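Local coordinates for 35 kDa hemin binding protein (Porphyromonas gingivalis, PDB 5Y1A) that probably binds hemin and is exported through the type IX secretion system, combining a thioredoxin-type domain with an immunoglobulin-like beta-sandwich domain, at residues Ser287-Val292 and His337-Val343; Lys168-Ile174 and Ile223-Phe229; Lys176-Leu180 and His252-Ser256. All coordinates share one frame; numbering follows the deposited sequence. Where two conformers were deposited one is given.

Interaction 1: residues Ser287-Val292 and His337-Val343; sequences SVKAYV and HFLKVLV
Val288 and Leu339 meet through methyl groups on the inner face of a small beta sandwich near the C-terminus, a fold consistent with the C-terminal secretion domain of type IX cargo proteins. One wall is the edge strand 335-343, the other the extended segment that leads into the hairpin of strands 291-293 and 296-298. No hydrogen bond joins the two segments, whose end-to-end directions differ by 25°; the contact, burying 364 Å², is almost wholly apolar. Val288 CG2 lies 3.5 Å from Leu339 CD1, the two side chains crossing at a slant, while the other methyl of the leucine, CD2, turns to the backbone and rests 3.6 Å from Val288 O. Leu339 CD1 also reaches Ala290 CB, at 4.0 Å. That short side chain is shared, because Val341 CG2 approaches the same Ala290 CB from further along the strand at 4.2 Å. At the far end, Val292 holds CG1 anti to its backbone N (chi1 -178°), which leaves CG2 to enter the interface. This methyl sits 3.6 Å from Val341 CG1, and the side chain of Val343 comes to it at about a right angle. The alternation of strand 335-343 supplies the inward residues: His337, Leu339 and Val341 send their CB atoms to the opposing segment, whereas Phe338 and Leu342 turn away. Behind the first shell, Leu339, Val341 and Val343 are bonded through their backbones to Val328, Tyr326 and Gly324 of strand 324-332, and Tyr291 pairs with Val298. Ile297 of strand 296-298 packs on both Ala290 and Val341, bringing the hairpin into the same apolar cluster. At the start of both segments, His337 CE1 stands 3.8 Å from Ser287 OG in the conformer modelled here, without a hydrogen bond.

Interaction 2: residues Lys168-Ile174 and Ile223-Phe229; sequences KVDADLI and IAADGSF
Lys168 stretches along Ser228 and the turn before it, its aliphatic chain lying against backbone more than against side chains. Its CB passes 3.9 Å from Gly227 O. The next carbon, Lys168 CG, lies 3.8 Å from Ser228 CA and only slightly farther from Ser228 CB. In the conformer modelled here, CE then comes near Asp226 O, and a bend in the last torsion (chi4 54°) folds the ammonium back so that NZ lies 3.8 Å from Ser228 CB. Although the carboxylate of Asp226 is close by, Lys168 NZ and Asp226 OD2 remain 4.4 Å apart in this conformer, beyond a salt bridge; the attraction is probably a loose, long-range one. Beneath this chain, Lys168 and Ser228 form an antiparallel non-hydrogen-bonded pair, and next to it Val169 N donates to Gly227 O over 2.9 Å. Here strand 161-169 ends beside the start of strand 228-235, an edge strand of one sheet of the immunoglobulin-like sandwich. Residues 224-227 make a type I turn followed by a classic G1 bulge: Gly227 N bonds to Ala224 O, Ala224 N to Ser228 O, and Gly227 carries the positive phi of 84°. Asp226 stiffens the turn as an Asx turn. Its OD1 takes two donors, Ser228 N from above the carboxylate plane and, in the serine conformer modelled, Ser228 OG on the syn lone pair (2.6 Å). On the other side of the strand the contact is apolar. Val169 and Ile223 point at each other tip to tip, CG2 to CG2 at 3.7 Å, with Leu178 packing on Val169. Ile174, returning after the helical-looking residues 171-173, crosses Ile223 at a slant and pushes CD1 into the turn, 3.5 Å from Ala225 O.

Interaction 3: residues Lys176-Leu180 and His252-Ser256; sequences KPLML and HHPMS
Met179 sets its CB over one face of the His252 imidazole, its chain then bending away, where the two residues form an antiparallel hydrogen-bonded pair between strands 179-186 and 245-252 of the immunoglobulin-like sandwich. The CH-pi contact is close: Met179 CB stands 3.5 Å from the ring centroid, displaced toward the rim, so that CE1 is its nearest ring atom. His252 places CG between its own N and carbonyl carbon (chi1 59°), which swings the ring back over its strand neighbour. Bonds at both ring nitrogens fix the plane. His252 ND1 donates to His253 O over 2.9 Å, with the acceptor almost in the ring plane, and NE2 is hydrogen-bonded to Thr181 OG1. Below, Met179 N meets His252 O at 2.8 Å, nearly in line with the carbonyl, and His252 N returns a bond to Met179 O. Arg114, in a loop, touches His252 as well as Met255. On the other side of the strand, Leu178 and His253 run side by side in the same direction, with Ile264 packing on both. Beyond the pair, the Pro254 ring is set against Pro177, its CD 3.3 Å from Pro177 O. That same carbonyl oxygen accepts from a water at 2.9 Å, and the water lies at the in-plane edge of the His253 ring, 2.8 Å from ND1.

Interactions 2 and 3 belong to one sandwich and interlock along the chain: strand 161-169 of one sheet is followed by strand 179-186 of the other, and the two contacts touch where Val169 CG1 packs 3.8 Å from Leu178 CD1. Both combine backbone pairing with side-chain packing, yet interaction 2 rests on a solvent-exposed turn with charged groups at its rim, while interaction 3 carries a buried histidine. Interaction 1 stands apart in the C-terminal domain, its centre about 46 Å from that of interaction 3. It joins opposing layers through methyl groups without a hydrogen bond across. All three are partly buried.

Interaction 1: residues Ser287-Val292 and His337-Val343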
loop_
_atom_site.group_PDB
_atom_site.type_symbol
_atom_site.label_atom_id
_atom_site.label_comp_id
_atom_site.label_asym_id
_atom_site.label_seq_id
_atom_site.Cartn_x
_atom_site.Cartn_y
_atom_site.Cartn_z
ATOM N N SER A 287 30.398 -0.025 -19.103
ATOM C CA SER A 287 31.747 0.552 -19.233
ATOM C C SER A 287 32.607 0.276 -17.997
ATOM O O SER A 287 33.800 0.571 -17.982
ATOM C CB SER A 287 31.655 2.068 -19.438
ATOM O OG SER A 287 31.031 2.708 -18.330
ATOM N N VAL A 288 31.976 -0.249 -16.953
ATOM C CA VAL A 288 32.656 -0.671 -15.715
ATOM C C VAL A 288 32.263 -2.111 -15.392
ATOM O O VAL A 288 31.090 -2.403 -15.202
ATOM C CB VAL A 288 32.415 0.321 -14.514
ATOM C CG1 VAL A 288 33.129 1.658 -14.767
ATOM C CG2 VAL A 288 30.942 0.573 -14.261
ATOM N N LYS A 289 33.236 -3.020 -15.384
ATOM C CA LYS A 289 32.944 -4.450 -15.229
ATOM C C LYS A 289 33.221 -4.917 -13.799
ATOM O O LYS A 289 34.257 -5.533 -13.529
ATOM C CB LYS A 289 33.742 -5.299 -16.229
ATOM C CG LYS A 289 33.703 -4.811 -17.697
ATOM C CD LYS A 289 32.342 -4.977 -18.355
ATOM C CE LYS A 289 32.422 -4.647 -19.860
ATOM N NZ LYS A 289 31.086 -4.770 -20.562
ATOM N N ALA A 290 32.299 -4.622 -12.893
ATOM C CA ALA A 290 32.411 -5.096 -11.510
ATOM C C ALA A 290 32.281 -6.625 -11.437
ATOM O O ALA A 290 31.589 -7.239 -12.248
ATOM C CB ALA A 290 31.358 -4.429 -10.653
ATOM N N TYR A 291 32.959 -7.242 -10.475
ATOM C CA TYR A 291 32.764 -8.665 -10.201
ATOM C C TYR A 291 33.024 -8.950 -8.719
ATOM O O TYR A 291 33.575 -8.107 -8.010
ATOM C CB TYR A 291 33.647 -9.541 -11.109
ATOM C CG TYR A 291 35.123 -9.226 -11.023
ATOM C CD1 TYR A 291 35.936 -9.854 -10.076
ATOM C CD2 TYR A 291 35.707 -8.291 -11.883
ATOM C CE1 TYR A 291 37.287 -9.556 -9.980
ATOM C CE2 TYR A 291 37.059 -7.987 -11.798
ATOM C CZ TYR A 291 37.842 -8.623 -10.849
ATOM O OH TYR A 291 39.177 -8.323 -10.764
ATOM N N VAL A 292 32.643 -10.142 -8.264
ATOM C CA VAL A 292 32.869 -10.539 -6.866
ATOM C C VAL A 292 34.041 -11.508 -6.781
ATOM O O VAL A 292 34.021 -12.574 -7.413
ATOM C CB VAL A 292 31.619 -11.196 -6.244
ATOM C CG1 VAL A 292 31.878 -11.543 -4.780
ATOM C CG2 VAL A 292 30.419 -10.290 -6.375
ATOM N N HIS A 337 27.765 6.177 -11.771
ATOM C CA HIS A 337 27.153 4.930 -12.295
ATOM C C HIS A 337 26.555 4.100 -11.162
ATOM O O HIS A 337 27.047 4.153 -10.034
ATOM C CB HIS A 337 28.223 4.049 -12.948
ATOM C CG HIS A 337 29.026 4.732 -14.012
ATOM N ND1 HIS A 337 28.628 4.777 -15.332
ATOM C CD2 HIS A 337 30.221 5.366 -13.958
ATOM C CE1 HIS A 337 29.543 5.409 -16.045
ATOM N NE2 HIS A 337 30.514 5.789 -15.234
ATOM N N PHE A 338 25.503 3.336 -11.461
ATOM C CA PHE A 338 24.877 2.431 -10.493
ATOM C C PHE A 338 24.874 1.039 -11.122
ATOM O O PHE A 338 24.332 0.859 -12.211
ATOM C CB PHE A 338 23.439 2.868 -10.177
ATOM C CG PHE A 338 23.346 4.215 -9.496
ATOM C CD1 PHE A 338 23.090 4.304 -8.133
ATOM C CD2 PHE A 338 23.535 5.395 -10.220
ATOM C CE1 PHE A 338 23.015 5.549 -7.489
ATOM C CE2 PHE A 338 23.464 6.636 -9.603
ATOM C CZ PHE A 338 23.197 6.718 -8.232
ATOM N N LEU A 339 25.523 0.080 -10.460
ATOM C CA LEU A 339 25.617 -1.292 -10.946
ATOM C C LEU A 339 24.945 -2.182 -9.928
ATOM O O LEU A 339 25.107 -1.981 -8.736
ATOM C CB LEU A 339 27.071 -1.730 -11.080
ATOM C CG LEU A 339 27.999 -1.256 -12.186
ATOM C CD1 LEU A 339 29.360 -1.090 -11.565
ATOM C CD2 LEU A 339 28.063 -2.279 -13.323
ATOM N N LYS A 340 24.162 -3.143 -10.404
ATOM C CA LYS A 340 23.525 -4.118 -9.530
ATOM C C LYS A 340 24.418 -5.364 -9.551
ATOM O O LYS A 340 24.654 -5.938 -10.620
ATOM C CB LYS A 340 22.113 -4.429 -10.040
ATOM C CG LYS A 340 21.265 -5.302 -9.125
ATOM C CD LYS A 340 19.939 -5.751 -9.797
ATOM C CE LYS A 340 18.921 -4.612 -9.989
ATOM N NZ LYS A 340 17.508 -5.178 -10.082
ATOM N N VAL A 341 24.955 -5.751 -8.393
ATOM C CA VAL A 341 25.801 -6.945 -8.297
ATOM C C VAL A 341 25.100 -8.027 -7.468
ATOM O O VAL A 341 24.605 -7.749 -6.377
ATOM C CB VAL A 341 27.179 -6.598 -7.667
ATOM C CG1 VAL A 341 27.975 -7.869 -7.394
ATOM C CG2 VAL A 341 27.955 -5.648 -8.604
ATOM N N LEU A 342 25.058 -9.257 -7.978
ATOM C CA LEU A 342 24.437 -10.332 -7.207
ATOM C C LEU A 342 25.526 -11.258 -6.649
ATOM O O LEU A 342 26.284 -11.874 -7.399
ATOM C CB LEU A 342 23.427 -11.108 -8.053
ATOM C CG LEU A 342 22.518 -12.076 -7.286
ATOM C CD1 LEU A 342 21.143 -12.122 -7.950
ATOM C CD2 LEU A 342 23.092 -13.469 -7.233
ATOM N N VAL A 343 25.626 -11.301 -5.327
ATOM C CA VAL A 343 26.577 -12.192 -4.658
ATOM C C VAL A 343 25.829 -13.520 -4.459
ATOM O O VAL A 343 24.808 -13.555 -3.760
ATOM C CB VAL A 343 27.072 -11.599 -3.284
ATOM C CG1 VAL A 343 27.896 -12.646 -2.495
ATOM C CG2 VAL A 343 27.842 -10.271 -3.481
#

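Interaction 2: residues Lys168-Ile174 and Ile223-Phe229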
loop_
_atom_site.group_PDB
_atom_site.type_symbol
_atom_site.label_atom_id
_atom_site.label_comp_id
_atom_site.label_asym_id
_atom_site.label_seq_id
_atom_site.Cartn_x
_atom_site.Cartn_y
_atom_site.Cartn_z
ATOM N N LYS A 168 -13.201 -10.060 -11.644
ATOM C CA LYS A 168 -14.423 -10.231 -12.417
ATOM C C LYS A 168 -15.561 -9.561 -11.691
ATOM O O LYS A 168 -15.549 -9.485 -10.472
ATOM C CB LYS A 168 -14.764 -11.714 -12.582
ATOM C CG LYS A 168 -14.075 -12.390 -13.745
ATOM C CD LYS A 168 -14.697 -13.741 -14.027
ATOM C CE LYS A 168 -14.244 -14.282 -15.377
ATOM N NZ LYS A 168 -12.749 -14.324 -15.498
ATOM N N VAL A 169 -16.546 -9.088 -12.452
ATOM C CA VAL A 169 -17.755 -8.512 -11.881
ATOM C C VAL A 169 -18.950 -9.317 -12.413
ATOM O O VAL A 169 -18.903 -9.854 -13.526
ATOM C CB VAL A 169 -17.914 -6.986 -12.166
ATOM C CG1 VAL A 169 -16.649 -6.216 -11.754
ATOM C CG2 VAL A 169 -18.234 -6.687 -13.649
ATOM N N ASP A 170 -19.994 -9.404 -11.604
ATOM C CA ASP A 170 -21.242 -10.025 -12.017
ATOM C C ASP A 170 -21.896 -9.266 -13.163
ATOM O O ASP A 170 -21.653 -8.062 -13.356
ATOM C CB ASP A 170 -22.222 -10.096 -10.849
ATOM C CG ASP A 170 -21.945 -11.245 -9.908
ATOM O OD1 ASP A 170 -21.314 -12.250 -10.307
ATOM O OD2 ASP A 170 -22.385 -11.129 -8.761
ATOM N N ALA A 171 -22.773 -9.963 -13.896
ATOM C CA ALA A 171 -23.456 -9.393 -15.075
ATOM C C ALA A 171 -24.121 -8.028 -14.862
ATOM O O ALA A 171 -24.100 -7.159 -15.747
ATOM C CB ALA A 171 -24.496 -10.414 -15.630
ATOM N N ASP A 172 -24.712 -7.836 -13.690
ATOM C CA ASP A 172 -25.458 -6.623 -13.412
ATOM C C ASP A 172 -24.560 -5.383 -13.318
ATOM O O ASP A 172 -25.031 -4.245 -13.439
ATOM C CB ASP A 172 -26.311 -6.797 -12.163
ATOM C CG ASP A 172 -25.484 -7.047 -10.908
ATOM O OD1 ASP A 172 -24.951 -8.169 -10.719
ATOM O OD2 ASP A 172 -25.375 -6.111 -10.106
ATOM N N LEU A 173 -23.263 -5.614 -13.134
ATOM C CA LEU A 173 -22.311 -4.525 -13.019
ATOM C C LEU A 173 -21.617 -4.190 -14.344
ATOM O O LEU A 173 -20.985 -3.130 -14.475
ATOM C CB LEU A 173 -21.285 -4.874 -11.935
ATOM C CG LEU A 173 -21.383 -4.179 -10.569
ATOM C CD1 LEU A 173 -22.776 -3.998 -10.019
ATOM C CD2 LEU A 173 -20.438 -4.822 -9.528
ATOM N N ILE A 174 -21.722 -5.083 -15.328
ATOM C CA ILE A 174 -20.963 -4.907 -16.579
ATOM C C ILE A 174 -21.500 -3.687 -17.330
ATOM O O ILE A 174 -22.699 -3.604 -17.610
ATOM C CB ILE A 174 -20.988 -6.178 -17.487
ATOM C CG1 ILE A 174 -20.389 -7.392 -16.755
ATOM C CG2 ILE A 174 -20.277 -5.910 -18.806
ATOM C CD1 ILE A 174 -20.479 -8.726 -17.533
ATOM N N ILE A 223 -14.085 -3.328 -18.285
ATOM C CA ILE A 223 -14.730 -4.610 -18.003
ATOM C C ILE A 223 -15.100 -5.274 -19.337
ATOM O O ILE A 223 -15.831 -4.675 -20.137
ATOM C CB ILE A 223 -16.009 -4.409 -17.117
ATOM C CG1 ILE A 223 -15.670 -3.724 -15.766
ATOM C CG2 ILE A 223 -16.773 -5.735 -16.900
ATOM C CD1 ILE A 223 -14.745 -4.542 -14.814
ATOM N N ALA A 224 -14.569 -6.472 -19.577
ATOM C CA ALA A 224 -14.901 -7.248 -20.786
ATOM C C ALA A 224 -16.309 -7.883 -20.700
ATOM O O ALA A 224 -16.950 -7.889 -19.646
ATOM C CB ALA A 224 -13.846 -8.312 -21.042
ATOM N N ALA A 225 -16.781 -8.414 -21.827
ATOM C CA ALA A 225 -18.085 -9.077 -21.897
ATOM C C ALA A 225 -18.272 -10.192 -20.878
ATOM O O ALA A 225 -19.388 -10.390 -20.389
ATOM C CB ALA A 225 -18.312 -9.628 -23.315
ATOM N N ASP A 226 -17.217 -10.950 -20.579
ATOM C CA ASP A 226 -17.301 -11.971 -19.530
ATOM C C ASP A 226 -17.189 -11.425 -18.092
ATOM O O ASP A 226 -17.169 -12.200 -17.117
ATOM C CB ASP A 226 -16.300 -13.106 -19.771
ATOM C CG ASP A 226 -14.846 -12.664 -19.587
ATOM O OD1 ASP A 226 -14.588 -11.445 -19.371
ATOM O OD2 ASP A 226 -13.963 -13.546 -19.647
ATOM N N GLY A 227 -17.140 -10.098 -17.970
ATOM C CA GLY A 227 -16.968 -9.445 -16.670
ATOM C C GLY A 227 -15.541 -9.288 -16.148
ATOM O O GLY A 227 -15.348 -8.779 -15.050
ATOM N N SER A 228 -14.546 -9.723 -16.918
ATOM C CA SER A 228 -13.174 -9.775 -16.399
ATOM C C SER A 228 -12.468 -8.445 -16.609
ATOM O O SER A 228 -12.861 -7.659 -17.471
ATOM C CB SER A 228 -12.369 -10.899 -17.068
ATOM O OG SER A 228 -12.251 -10.677 -18.461
ATOM N N PHE A 229 -11.416 -8.218 -15.824
ATOM C CA PHE A 229 -10.535 -7.047 -15.983
ATOM C C PHE A 229 -9.121 -7.369 -15.501
ATOM O O PHE A 229 -8.919 -8.270 -14.687
ATOM C CB PHE A 229 -11.067 -5.840 -15.217
ATOM C CG PHE A 229 -11.088 -6.035 -13.704
ATOM C CD1 PHE A 229 -9.950 -5.756 -12.936
ATOM C CD2 PHE A 229 -12.250 -6.496 -13.057
ATOM C CE1 PHE A 229 -9.962 -5.921 -11.537
ATOM C CE2 PHE A 229 -12.282 -6.661 -11.676
ATOM C CZ PHE A 229 -11.119 -6.386 -10.908
#

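Interaction 3: residues Lys176-Leu180 and His252-Ser256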
loop_
_atom_site.group_PDB
_atom_site.type_symbol
_atom_site.label_atom_id
_atom_site.label_comp_id
_atom_site.label_asym_id
_atom_site.label_seq_id
_atom_site.Cartn_x
_atom_site.Cartn_y
_atom_site.Cartn_z
ATOM N N LYS A 176 -21.204 -0.549 -16.000
ATOM C CA LYS A 176 -21.248 0.518 -15.003
ATOM C C LYS A 176 -19.872 1.155 -14.845
ATOM O O LYS A 176 -18.860 0.487 -15.091
ATOM C CB LYS A 176 -21.761 -0.029 -13.667
ATOM C CG LYS A 176 -23.252 -0.314 -13.710
ATOM C CD LYS A 176 -23.807 -0.788 -12.382
ATOM C CE LYS A 176 -25.306 -1.052 -12.531
ATOM N NZ LYS A 176 -26.049 -1.001 -11.228
ATOM N N PRO A 177 -19.822 2.447 -14.457
ATOM C CA PRO A 177 -18.506 3.078 -14.251
ATOM C C PRO A 177 -17.941 2.566 -12.956
ATOM O O PRO A 177 -18.383 2.965 -11.881
ATOM C CB PRO A 177 -18.809 4.577 -14.168
ATOM C CG PRO A 177 -20.239 4.698 -13.911
ATOM C CD PRO A 177 -20.930 3.396 -14.206
ATOM N N LEU A 178 -17.013 1.634 -13.071
ATOM C CA LEU A 178 -16.415 1.025 -11.888
ATOM C C LEU A 178 -14.975 1.492 -11.849
ATOM O O LEU A 178 -14.333 1.632 -12.894
ATOM C CB LEU A 178 -16.462 -0.498 -11.965
ATOM C CG LEU A 178 -17.885 -1.091 -12.065
ATOM C CD1 LEU A 178 -17.815 -2.620 -12.222
ATOM C CD2 LEU A 178 -18.664 -0.754 -10.840
ATOM N N MET A 179 -14.477 1.688 -10.630
ATOM C CA MET A 179 -13.150 2.231 -10.415
ATOM C C MET A 179 -12.296 1.210 -9.665
ATOM O O MET A 179 -12.815 0.394 -8.911
ATOM C CB MET A 179 -13.263 3.507 -9.567
ATOM C CG MET A 179 -14.290 4.527 -10.067
ATOM S SD MET A 179 -13.997 5.091 -11.779
ATOM C CE MET A 179 -12.548 6.024 -11.507
ATOM N N LEU A 180 -10.988 1.260 -9.881
ATOM C CA LEU A 180 -10.074 0.526 -9.015
ATOM C C LEU A 180 -9.081 1.474 -8.336
ATOM O O LEU A 180 -8.467 2.349 -8.991
ATOM C CB LEU A 180 -9.343 -0.578 -9.793
ATOM C CG LEU A 180 -8.525 -1.452 -8.851
ATOM C CD1 LEU A 180 -8.991 -2.868 -8.874
ATOM C CD2 LEU A 180 -7.023 -1.318 -9.154
ATOM N N HIS A 252 -14.693 -0.187 -6.750
ATOM C CA HIS A 252 -15.644 0.685 -6.083
ATOM C C HIS A 252 -16.408 1.533 -7.072
ATOM O O HIS A 252 -15.957 1.751 -8.206
ATOM C CB HIS A 252 -14.910 1.576 -5.051
ATOM C CG HIS A 252 -13.820 2.446 -5.631
ATOM N ND1 HIS A 252 -14.046 3.743 -6.039
ATOM C CD2 HIS A 252 -12.491 2.226 -5.803
ATOM C CE1 HIS A 252 -12.909 4.282 -6.458
ATOM N NE2 HIS A 252 -11.949 3.375 -6.333
ATOM N N HIS A 253 -17.572 2.013 -6.631
ATOM C CA HIS A 253 -18.325 3.010 -7.365
ATOM C C HIS A 253 -17.612 4.369 -7.297
ATOM O O HIS A 253 -16.809 4.618 -6.399
ATOM C CB HIS A 253 -19.752 3.086 -6.811
ATOM C CG HIS A 253 -20.543 1.820 -7.033
ATOM N ND1 HIS A 253 -21.051 1.470 -8.264
ATOM C CD2 HIS A 253 -20.890 0.824 -6.183
ATOM C CE1 HIS A 253 -21.693 0.315 -8.162
ATOM N NE2 HIS A 253 -21.601 -0.105 -6.911
ATOM N N PRO A 254 -17.886 5.246 -8.265
ATOM C CA PRO A 254 -17.204 6.546 -8.284
ATOM C C PRO A 254 -17.436 7.355 -7.007
ATOM O O PRO A 254 -18.557 7.391 -6.498
ATOM C CB PRO A 254 -17.835 7.250 -9.504
ATOM C CG PRO A 254 -18.326 6.112 -10.386
ATOM C CD PRO A 254 -18.794 5.061 -9.414
ATOM N N MET A 255 -16.381 7.978 -6.499
ATOM C CA MET A 255 -16.495 8.878 -5.359
ATOM C C MET A 255 -17.521 9.991 -5.580
ATOM O O MET A 255 -18.160 10.445 -4.659
ATOM C CB MET A 255 -15.124 9.453 -4.976
ATOM C CG MET A 255 -14.085 8.385 -4.706
ATOM S SD MET A 255 -12.521 9.055 -4.028
ATOM C CE MET A 255 -13.239 9.975 -2.795
ATOM N N SER A 256 -17.657 10.406 -6.831
ATOM C CA SER A 256 -18.580 11.479 -7.228
ATOM C C SER A 256 -20.074 11.107 -7.208
ATOM O O SER A 256 -20.937 11.997 -7.388
ATOM C CB SER A 256 -18.216 11.971 -8.634
ATOM O OG SER A 256 -18.295 10.883 -9.559
HETATM O O HOH W 1 -21.112 2.791 -10.788
#